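Local structure of YopX protein (Bacillus subtilis, 2I2L) at residues 2-7 / 14-19; 6-11 / 122-127; 53-58 / 65-70. The protein is of unknown function but belongs to the prophage-encoded YopX family and forms an all-beta homodimer. One frame throughout, in Å; residues are numbered along the deposited sequence.

The three contacts meet around strand 5-8, which interactions 1 and 2 share through R6 and V7. In the four-stranded antiparallel sheet this strand lies between strand 13-15, its partner in interaction 1, and strand 53-60, the first half of interaction 3; R6 N lies 2.9 Å from M55 O, and W8 O lies 2.8 Å from A53 N, both probable hydrogen bonds. Centre to centre, interaction 1 is about 13 Å from interaction 2 and about 11 Å from interaction 3, while interactions 2 and 3 are about 10 Å apart. Interactions 2 and 3 reach toward the five-stranded sheet; interactions 1 and 3 also touch the second subunit. No ligand or active site is known here.

Interaction 1: residues 2-7 / 14-19; sequences NTAYRV and HYWDDE
The guanidinium of R6 grips the hydroxyl of Y15 side-on: NE donates to Y15 OH over 2.9 Å and NH2 donates to the same oxygen over 3.0 Å. This two-point hold keeps the oxygen near the guanidinium plane, at its edge; that plane and the tyrosine ring are 63° apart. The two side chains run side by side in the same direction: CB and CG of R6 pass beside Y15 CE1, and bends at chi2 and chi3 then turn NE and NH2 to the hydroxyl. The ring of Y66 also meets that of Y15.

Behind this pair lies a beta hairpin of strands 5-8 and 13-15, at one border of the four-stranded antiparallel sheet. R6 and Y15 form a non-hydrogen-bonded pair; V7 and H14 form the next, hydrogen-bonded one, in which H14 N reaches V7 O at 2.8 Å. V7 and H14 place their side chains on the other face of the sheet, where V7 CG2 approaches H14 CB at 3.5 Å and both side chains touch L33. The imidazole leads on to D9, which accepts from NE2.

Past H14 and Y15 the strand gives way to a type I turn, Y15 to D18, whose first half still holds the hairpin: W16 N donates to Y5 O over 3.1 Å. With chi1 at 64°, W16 CG stands between its backbone N and carbonyl carbon, which brings the indole back over A4, just before strand 5-8. A4 CA lies over the five-membered ring, 3.8 Å from its centroid and 22° off the normal, a CH-pi contact. W16 CB, in turn, lies over one face of the Y5 ring, whose side chain also packs on L23 of its own chain and on I25 of the second subunit.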
loop_
_atom_site.group_PDB
_atom_site.type_symbol
_atom_site.label_atom_id
_atom_site.label_comp_id
_atom_site.label_asym_id
_atom_site.label_seq_id
_atom_site.Cartn_x
_atom_site.Cartn_y
_atom_site.Cartn_z
ATOM N N ASN B 2 1.019 1.440 -9.462
ATOM C CA ASN B 2 0.600 0.984 -8.137
ATOM C C ASN B 2 0.022 -0.403 -8.353
ATOM O O ASN B 2 -1.193 -0.574 -8.434
ATOM C CB ASN B 2 -0.480 1.922 -7.603
ATOM C CG ASN B 2 -1.348 2.490 -8.716
ATOM O OD1 ASN B 2 -2.007 1.755 -9.456
ATOM N ND2 ASN B 2 -1.339 3.808 -8.845
ATOM N N THR B 3 0.881 -1.403 -8.455
ATOM C CA THR B 3 0.359 -2.724 -8.720
ATOM C C THR B 3 1.153 -3.896 -8.172
ATOM O O THR B 3 0.616 -4.990 -8.033
ATOM C CB THR B 3 0.138 -2.876 -10.245
ATOM O OG1 THR B 3 -1.209 -2.501 -10.555
ATOM C CG2 THR B 3 0.398 -4.291 -10.707
ATOM N N ALA B 4 2.419 -3.668 -7.843
ATOM C CA ALA B 4 3.272 -4.739 -7.316
ATOM C C ALA B 4 2.689 -5.456 -6.099
ATOM O O ALA B 4 2.225 -4.828 -5.140
ATOM C CB ALA B 4 4.661 -4.195 -6.971
ATOM N N TYR B 5 2.713 -6.782 -6.162
ATOM C CA TYR B 5 2.238 -7.616 -5.069
ATOM C C TYR B 5 2.858 -8.996 -5.256
ATOM O O TYR B 5 3.440 -9.292 -6.310
ATOM C CB TYR B 5 0.701 -7.730 -5.069
ATOM C CG TYR B 5 0.152 -8.621 -6.152
ATOM C CD1 TYR B 5 -0.167 -8.107 -7.397
ATOM C CD2 TYR B 5 0.053 -10.004 -5.961
ATOM C CE1 TYR B 5 -0.562 -8.940 -8.442
ATOM C CE2 TYR B 5 -0.332 -10.847 -6.990
ATOM C CZ TYR B 5 -0.635 -10.309 -8.236
ATOM O OH TYR B 5 -0.962 -11.128 -9.300
ATOM N N ARG B 6 2.746 -9.816 -4.217
ATOM C CA ARG B 6 3.237 -11.192 -4.221
ATOM C C ARG B 6 2.309 -11.982 -3.298
ATOM O O ARG B 6 1.830 -11.459 -2.292
ATOM C CB ARG B 6 4.690 -11.273 -3.706
ATOM C CG ARG B 6 4.948 -10.448 -2.456
ATOM C CD ARG B 6 5.748 -11.185 -1.388
ATOM N NE ARG B 6 7.181 -10.893 -1.418
ATOM C CZ ARG B 6 7.894 -10.550 -0.342
ATOM N NH1 ARG B 6 7.317 -10.452 0.855
ATOM N NH2 ARG B 6 9.192 -10.299 -0.463
ATOM N N VAL B 7 2.019 -13.224 -3.656
ATOM C CA VAL B 7 1.174 -14.047 -2.806
ATOM C C VAL B 7 1.868 -15.342 -2.461
ATOM O O VAL B 7 2.488 -15.988 -3.309
ATOM C CB VAL B 7 -0.177 -14.400 -3.459
ATOM C CG1 VAL B 7 -1.043 -13.172 -3.579
ATOM C CG2 VAL B 7 0.054 -15.010 -4.803
ATOM N N HIS B 14 4.515 -16.249 -5.170
ATOM C CA HIS B 14 4.125 -15.816 -6.512
ATOM C C HIS B 14 4.251 -14.301 -6.654
ATOM O O HIS B 14 3.710 -13.547 -5.841
ATOM C CB HIS B 14 2.677 -16.206 -6.806
ATOM C CG HIS B 14 2.423 -17.684 -6.777
ATOM N ND1 HIS B 14 2.594 -18.487 -7.877
ATOM C CD2 HIS B 14 2.036 -18.497 -5.762
ATOM C CE1 HIS B 14 2.323 -19.744 -7.548
ATOM N NE2 HIS B 14 1.985 -19.772 -6.275
ATOM N N TYR B 15 4.968 -13.852 -7.681
ATOM C CA TYR B 15 5.120 -12.424 -7.928
ATOM C C TYR B 15 4.237 -11.995 -9.099
ATOM O O TYR B 15 4.052 -12.747 -10.061
ATOM C CB TYR B 15 6.580 -12.081 -8.179
ATOM C CG TYR B 15 7.353 -11.906 -6.894
ATOM C CD1 TYR B 15 7.099 -10.823 -6.049
ATOM C CD2 TYR B 15 8.316 -12.840 -6.499
ATOM C CE1 TYR B 15 7.782 -10.670 -4.842
ATOM C CE2 TYR B 15 9.006 -12.699 -5.290
ATOM C CZ TYR B 15 8.732 -11.612 -4.469
ATOM O OH TYR B 15 9.387 -11.471 -3.267
ATOM N N TRP B 16 3.675 -10.790 -8.982
ATOM C CA TRP B 16 2.764 -10.214 -9.973
ATOM C C TRP B 16 3.224 -10.313 -11.426
ATOM O O TRP B 16 2.413 -10.522 -12.333
ATOM C CB TRP B 16 2.493 -8.745 -9.635
ATOM C CG TRP B 16 3.719 -7.894 -9.707
ATOM C CD1 TRP B 16 4.649 -7.709 -8.726
ATOM C CD2 TRP B 16 4.194 -7.178 -10.851
ATOM N NE1 TRP B 16 5.676 -6.926 -9.192
ATOM C CE2 TRP B 16 5.424 -6.585 -10.498
ATOM C CE3 TRP B 16 3.701 -6.983 -12.152
ATOM C CZ2 TRP B 16 6.175 -5.806 -11.395
ATOM C CZ3 TRP B 16 4.449 -6.206 -13.049
ATOM C CH2 TRP B 16 5.671 -5.631 -12.662
ATOM N N ASP B 17 4.524 -10.164 -11.645
ATOM C CA ASP B 17 5.057 -10.227 -12.992
ATOM C C ASP B 17 5.149 -11.638 -13.599
ATOM O O ASP B 17 5.302 -11.764 -14.815
ATOM C CB ASP B 17 6.413 -9.524 -13.026
ATOM C CG ASP B 17 7.300 -9.939 -11.887
ATOM O OD1 ASP B 17 7.957 -10.999 -11.990
ATOM O OD2 ASP B 17 7.329 -9.213 -10.875
ATOM N N ASP B 18 5.045 -12.689 -12.782
ATOM C CA ASP B 18 5.100 -14.064 -13.300
ATOM C C ASP B 18 4.067 -14.258 -14.424
ATOM O O ASP B 18 2.910 -13.848 -14.293
ATOM C CB ASP B 18 4.780 -15.103 -12.212
ATOM C CG ASP B 18 5.686 -15.011 -10.996
ATOM O OD1 ASP B 18 6.917 -14.855 -11.155
ATOM O OD2 ASP B 18 5.155 -15.122 -9.871
ATOM N N GLU B 19 4.467 -14.918 -15.508
ATOM C CA GLU B 19 3.561 -15.143 -16.632
ATOM C C GLU B 19 2.164 -15.666 -16.261
ATOM O O GLU B 19 2.023 -16.647 -15.523
ATOM C CB GLU B 19 4.212 -16.093 -17.645
#

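Interaction 2: residues 6-11 / 122-127; sequences RVWDGE and DVYQNP
W8 and Y124 meet with their ring planes 35° apart and the centroid of the W8 five-membered ring 4.6 Å from that of Y124, an oblique pair. The part that truly sits on the indole is Y124 CB: it lies 3.6 Å from the centroid of the five-membered ring, only 5° off the normal, a CH-pi contact. The tyrosine ring then leans from there toward the CD1 side of the indole. W8 CG stands anti to its own backbone N (chi1 177°), which carries the indole out to the 122-127 segment. Backbone C of G10 lies over the opposite indole face, toward its rim. Q125 CG meets the benzo ring obliquely, 3.3 Å from W8 CZ3, its amide plane steeply turned against the indole. Near R6, D122 OD2 lies over one face of the guanidinium, 4.1 Å from NH2, beyond a salt bridge; NE and NH2 are bonded to Y15. D122 OD1 accepts from Q125 N at 2.7 Å, an Asx motif shaping the turn. This loop leaves strand 115-122 of the five-stranded sheet and packs across strand 5-8, with Y124 touching A53 and M55 of strand 53-60 and Q125 touching M13 of strand 13-15.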
loop_
_atom_site.group_PDB
_atom_site.type_symbol
_atom_site.label_atom_id
_atom_site.label_comp_id
_atom_site.label_asym_id
_atom_site.label_seq_id
_atom_site.Cartn_x
_atom_site.Cartn_y
_atom_site.Cartn_z
ATOM N N ARG B 6 2.746 -9.816 -4.217
ATOM C CA ARG B 6 3.237 -11.192 -4.221
ATOM C C ARG B 6 2.309 -11.982 -3.298
ATOM O O ARG B 6 1.830 -11.459 -2.292
ATOM C CB ARG B 6 4.690 -11.273 -3.706
ATOM C CG ARG B 6 4.948 -10.448 -2.456
ATOM C CD ARG B 6 5.748 -11.185 -1.388
ATOM N NE ARG B 6 7.181 -10.893 -1.418
ATOM C CZ ARG B 6 7.894 -10.550 -0.342
ATOM N NH1 ARG B 6 7.317 -10.452 0.855
ATOM N NH2 ARG B 6 9.192 -10.299 -0.463
ATOM N N VAL B 7 2.019 -13.224 -3.656
ATOM C CA VAL B 7 1.174 -14.047 -2.806
ATOM C C VAL B 7 1.868 -15.342 -2.461
ATOM O O VAL B 7 2.488 -15.988 -3.309
ATOM C CB VAL B 7 -0.177 -14.400 -3.459
ATOM C CG1 VAL B 7 -1.043 -13.172 -3.579
ATOM C CG2 VAL B 7 0.054 -15.010 -4.803
ATOM N N TRP B 8 1.777 -15.692 -1.187
ATOM C CA TRP B 8 2.335 -16.929 -0.673
ATOM C C TRP B 8 1.112 -17.841 -0.683
ATOM O O TRP B 8 0.108 -17.533 -0.037
ATOM C CB TRP B 8 2.825 -16.710 0.753
ATOM C CG TRP B 8 3.367 -17.931 1.415
ATOM C CD1 TRP B 8 2.914 -18.505 2.569
ATOM C CD2 TRP B 8 4.526 -18.675 1.028
ATOM N NE1 TRP B 8 3.725 -19.555 2.932
ATOM C CE2 TRP B 8 4.728 -19.682 2.003
ATOM C CE3 TRP B 8 5.425 -18.589 -0.048
ATOM C CZ2 TRP B 8 5.781 -20.592 1.941
ATOM C CZ3 TRP B 8 6.481 -19.502 -0.109
ATOM C CH2 TRP B 8 6.646 -20.486 0.882
ATOM N N ASP B 9 1.177 -18.938 -1.435
ATOM C CA ASP B 9 0.049 -19.856 -1.527
ATOM C C ASP B 9 0.180 -21.020 -0.559
ATOM O O ASP B 9 -0.577 -21.985 -0.652
ATOM C CB ASP B 9 -0.063 -20.417 -2.935
ATOM C CG ASP B 9 1.069 -21.355 -3.270
ATOM O OD1 ASP B 9 1.025 -21.986 -4.346
ATOM O OD2 ASP B 9 2.008 -21.462 -2.453
ATOM N N GLY B 10 1.142 -20.933 0.358
ATOM C CA GLY B 10 1.346 -21.998 1.328
ATOM C C GLY B 10 2.638 -22.768 1.093
ATOM O O GLY B 10 3.348 -23.115 2.038
ATOM N N GLU B 11 2.950 -23.027 -0.171
ATOM C CA GLU B 11 4.155 -23.764 -0.517
ATOM C C GLU B 11 5.172 -22.901 -1.272
ATOM O O GLU B 11 6.377 -22.997 -1.031
ATOM C CB GLU B 11 3.795 -24.998 -1.356
ATOM C CG GLU B 11 2.843 -25.990 -0.678
ATOM C CD GLU B 11 2.601 -27.254 -1.519
ATOM O OE1 GLU B 11 1.675 -28.034 -1.193
ATOM O OE2 GLU B 11 3.343 -27.472 -2.508
ATOM N N ASP B 122 12.049 -13.244 3.271
ATOM C CA ASP B 122 10.748 -12.863 3.818
ATOM C C ASP B 122 10.322 -13.790 4.944
ATOM O O ASP B 122 10.909 -14.850 5.155
ATOM C CB ASP B 122 9.686 -12.848 2.720
ATOM C CG ASP B 122 9.652 -14.129 1.924
ATOM O OD1 ASP B 122 9.126 -15.144 2.432
ATOM O OD2 ASP B 122 10.161 -14.117 0.785
ATOM N N VAL B 123 9.297 -13.372 5.669
ATOM C CA VAL B 123 8.786 -14.135 6.794
ATOM C C VAL B 123 8.256 -15.508 6.406
ATOM O O VAL B 123 8.251 -16.430 7.229
ATOM C CB VAL B 123 7.694 -13.342 7.495
ATOM N N TYR B 124 7.814 -15.662 5.159
ATOM C CA TYR B 124 7.269 -16.951 4.745
ATOM C C TYR B 124 8.270 -18.000 4.270
ATOM O O TYR B 124 8.121 -19.181 4.572
ATOM C CB TYR B 124 6.163 -16.749 3.703
ATOM C CG TYR B 124 4.971 -16.003 4.271
ATOM C CD1 TYR B 124 4.872 -14.618 4.152
ATOM C CD2 TYR B 124 3.980 -16.668 4.982
ATOM C CE1 TYR B 124 3.825 -13.915 4.727
ATOM C CE2 TYR B 124 2.929 -15.974 5.565
ATOM C CZ TYR B 124 2.861 -14.596 5.434
ATOM O OH TYR B 124 1.848 -13.893 6.036
ATOM N N GLN B 125 9.297 -17.589 3.543
ATOM C CA GLN B 125 10.279 -18.556 3.068
ATOM C C GLN B 125 11.542 -18.595 3.921
ATOM O O GLN B 125 12.405 -19.450 3.723
ATOM C CB GLN B 125 10.647 -18.253 1.616
ATOM C CG GLN B 125 9.476 -18.386 0.675
ATOM C CD GLN B 125 9.866 -18.199 -0.770
ATOM O OE1 GLN B 125 10.264 -17.107 -1.187
ATOM N NE2 GLN B 125 9.756 -19.272 -1.551
ATOM N N ASN B 126 11.652 -17.676 4.871
ATOM C CA ASN B 126 12.831 -17.630 5.713
ATOM C C ASN B 126 12.486 -17.373 7.178
ATOM O O ASN B 126 13.018 -16.448 7.810
ATOM C CB ASN B 126 13.800 -16.545 5.210
ATOM C CG ASN B 126 13.848 -16.459 3.696
ATOM O OD1 ASN B 126 12.961 -15.883 3.070
ATOM N ND2 ASN B 126 14.879 -17.041 3.097
ATOM N N PRO B 127 11.570 -18.174 7.738
ATOM C CA PRO B 127 11.223 -17.963 9.149
ATOM C C PRO B 127 12.450 -18.356 9.967
ATOM O O PRO B 127 13.300 -19.118 9.491
ATOM C CB PRO B 127 10.052 -18.913 9.361
ATOM C CG PRO B 127 10.370 -20.042 8.411
ATOM C CD PRO B 127 10.831 -19.312 7.167
#

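Interaction 3: residues 53-58 / 65-70; sequences ALMWGA and IYDRSI
G57 and Y66 form the close part of the contact, with G57 CA 3.5 Å from Y66 CD1. Across these segments the ring meets backbone atoms: M55 O sits at its edge, near its plane and 3.5 Å from CD1. Separately, W56 O meets Y66 CA at 3.2 Å in a CA-H...O contact. Next to it, A58 and I65 make an antiparallel hydrogen-bonded pair, A58 N to I65 O at 2.9 Å and I65 N to A58 O at 2.7 Å. The hydroxyl of Y66 reaches W16 NE1 in a weak hydrogen bond.

The pair belongs to the hairpin of strands 53-60 and 63-65, the latter closing the four-stranded sheet; from Y66 the chain leaves that sheet and passes into strand 68-74 of the five-stranded one. The two segments therefore splay apart after a short pairing.

On the looser side, D67 is partly exposed and faces the strand with a single carboxylate oxygen: OD1 lies 3.6 Å from CB of M55, a selenomethionine; its 3.4 Å approach to W56 O joins two acceptors and is no hydrogen bond. The side chains of M55 and D67 cross obliquely, and the selenium end leads away from the segment. The side chain of W56 leaves its backbone away from 65-70; NE1 is hydrogen-bonded to O of N2 of the second subunit, and the ring meets W56 of that subunit.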
loop_
_atom_site.group_PDB
_atom_site.type_symbol
_atom_site.label_atom_id
_atom_site.label_comp_id
_atom_site.label_asym_id
_atom_site.label_seq_id
_atom_site.Cartn_x
_atom_site.Cartn_y
_atom_site.Cartn_z
ATOM N N ALA B 53 -1.005 -15.734 1.872
ATOM C CA ALA B 53 -1.029 -14.320 2.225
ATOM C C ALA B 53 -0.745 -13.368 1.056
ATOM O O ALA B 53 0.129 -13.633 0.221
ATOM C CB ALA B 53 -0.035 -14.059 3.359
ATOM N N LEU B 54 -1.492 -12.262 1.013
ATOM C CA LEU B 54 -1.340 -11.230 -0.014
ATOM C C LEU B 54 -0.429 -10.120 0.547
ATOM O O LEU B 54 -0.740 -9.514 1.572
ATOM C CB LEU B 54 -2.712 -10.631 -0.368
ATOM C CG LEU B 54 -2.976 -10.062 -1.775
ATOM C CD1 LEU B 54 -4.253 -9.260 -1.764
ATOM C CD2 LEU B 54 -1.835 -9.177 -2.231
HETATM N N MSE B 55 0.693 -9.865 -0.123
HETATM C CA MSE B 55 1.630 -8.817 0.294
HETATM C C MSE B 55 1.872 -7.771 -0.810
HETATM O O MSE B 55 2.338 -8.090 -1.916
HETATM C CB MSE B 55 2.955 -9.438 0.700
HETATM C CG MSE B 55 2.848 -10.417 1.855
HETATM SE SE MSE B 55 4.228 -11.783 1.690
HETATM C CE MSE B 55 3.350 -12.856 0.340
ATOM N N TRP B 56 1.551 -6.518 -0.506
ATOM C CA TRP B 56 1.744 -5.443 -1.468
ATOM C C TRP B 56 3.178 -4.939 -1.499
ATOM O O TRP B 56 3.959 -5.129 -0.551
ATOM C CB TRP B 56 0.828 -4.264 -1.155
ATOM C CG TRP B 56 -0.615 -4.589 -1.232
ATOM C CD1 TRP B 56 -1.496 -4.614 -0.198
ATOM C CD2 TRP B 56 -1.367 -4.908 -2.412
ATOM N NE1 TRP B 56 -2.754 -4.930 -0.655
ATOM C CE2 TRP B 56 -2.702 -5.115 -2.010
ATOM C CE3 TRP B 56 -1.042 -5.034 -3.764
ATOM C CZ2 TRP B 56 -3.718 -5.439 -2.916
ATOM C CZ3 TRP B 56 -2.059 -5.354 -4.667
ATOM C CH2 TRP B 56 -3.379 -5.554 -4.232
ATOM N N GLY B 57 3.518 -4.281 -2.597
ATOM C CA GLY B 57 4.852 -3.744 -2.715
ATOM C C GLY B 57 4.824 -2.239 -2.832
ATOM O O GLY B 57 3.827 -1.664 -3.235
ATOM N N ALA B 58 5.924 -1.606 -2.458
ATOM C CA ALA B 58 6.068 -0.166 -2.547
ATOM C C ALA B 58 7.425 0.091 -3.202
ATOM O O ALA B 58 8.393 -0.633 -2.967
ATOM C CB ALA B 58 6.031 0.465 -1.150
ATOM N N ILE B 65 9.618 -2.987 -2.523
ATOM C CA ILE B 65 9.752 -3.754 -1.294
ATOM C C ILE B 65 8.367 -4.193 -0.823
ATOM O O ILE B 65 7.434 -3.387 -0.787
ATOM C CB ILE B 65 10.481 -2.911 -0.199
ATOM C CG1 ILE B 65 11.338 -3.820 0.684
ATOM C CG2 ILE B 65 9.483 -2.183 0.667
ATOM C CD1 ILE B 65 12.319 -3.066 1.590
ATOM N N TYR B 66 8.237 -5.479 -0.491
ATOM C CA TYR B 66 6.972 -6.067 -0.027
ATOM C C TYR B 66 7.023 -6.233 1.500
ATOM O O TYR B 66 7.511 -5.341 2.179
ATOM C CB TYR B 66 6.761 -7.407 -0.731
ATOM C CG TYR B 66 6.757 -7.312 -2.253
ATOM C CD1 TYR B 66 5.556 -7.166 -2.965
ATOM C CD2 TYR B 66 7.949 -7.370 -2.975
ATOM C CE1 TYR B 66 5.538 -7.088 -4.351
ATOM C CE2 TYR B 66 7.948 -7.290 -4.364
ATOM C CZ TYR B 66 6.737 -7.149 -5.052
ATOM O OH TYR B 66 6.735 -7.087 -6.434
ATOM N N ASP B 67 6.541 -7.345 2.057
ATOM C CA ASP B 67 6.594 -7.511 3.519
ATOM C C ASP B 67 7.615 -8.542 4.009
ATOM O O ASP B 67 7.284 -9.485 4.734
ATOM C CB ASP B 67 5.210 -7.844 4.033
ATOM C CG ASP B 67 4.221 -6.737 3.737
ATOM O OD1 ASP B 67 3.998 -6.485 2.534
ATOM O OD2 ASP B 67 3.687 -6.117 4.693
ATOM N N ARG B 68 8.875 -8.298 3.644
ATOM C CA ARG B 68 10.003 -9.183 3.939
ATOM C C ARG B 68 10.951 -8.796 5.082
ATOM O O ARG B 68 10.699 -7.851 5.829
ATOM C CB ARG B 68 10.822 -9.330 2.662
ATOM C CG ARG B 68 11.323 -8.000 2.153
ATOM C CD ARG B 68 10.670 -7.614 0.844
ATOM N NE ARG B 68 11.229 -8.347 -0.290
ATOM C CZ ARG B 68 11.222 -7.902 -1.548
ATOM N NH1 ARG B 68 10.683 -6.723 -1.839
ATOM N NH2 ARG B 68 11.759 -8.635 -2.519
ATOM N N SER B 69 12.044 -9.556 5.200
ATOM C CA SER B 69 13.081 -9.339 6.220
ATOM C C SER B 69 14.249 -8.585 5.586
ATOM O O SER B 69 14.653 -8.893 4.470
ATOM C CB SER B 69 13.609 -10.679 6.765
ATOM O OG SER B 69 12.593 -11.461 7.372
ATOM N N ILE B 70 14.789 -7.596 6.283
ATOM C CA ILE B 70 15.917 -6.848 5.743
ATOM C C ILE B 70 16.958 -6.622 6.825
ATOM O O ILE B 70 16.659 -6.721 8.019
ATOM C CB ILE B 70 15.484 -5.465 5.158
ATOM C CG1 ILE B 70 14.739 -4.643 6.202
ATOM C CG2 ILE B 70 14.596 -5.655 3.966
ATOM C CD1 ILE B 70 15.627 -3.722 7.015
#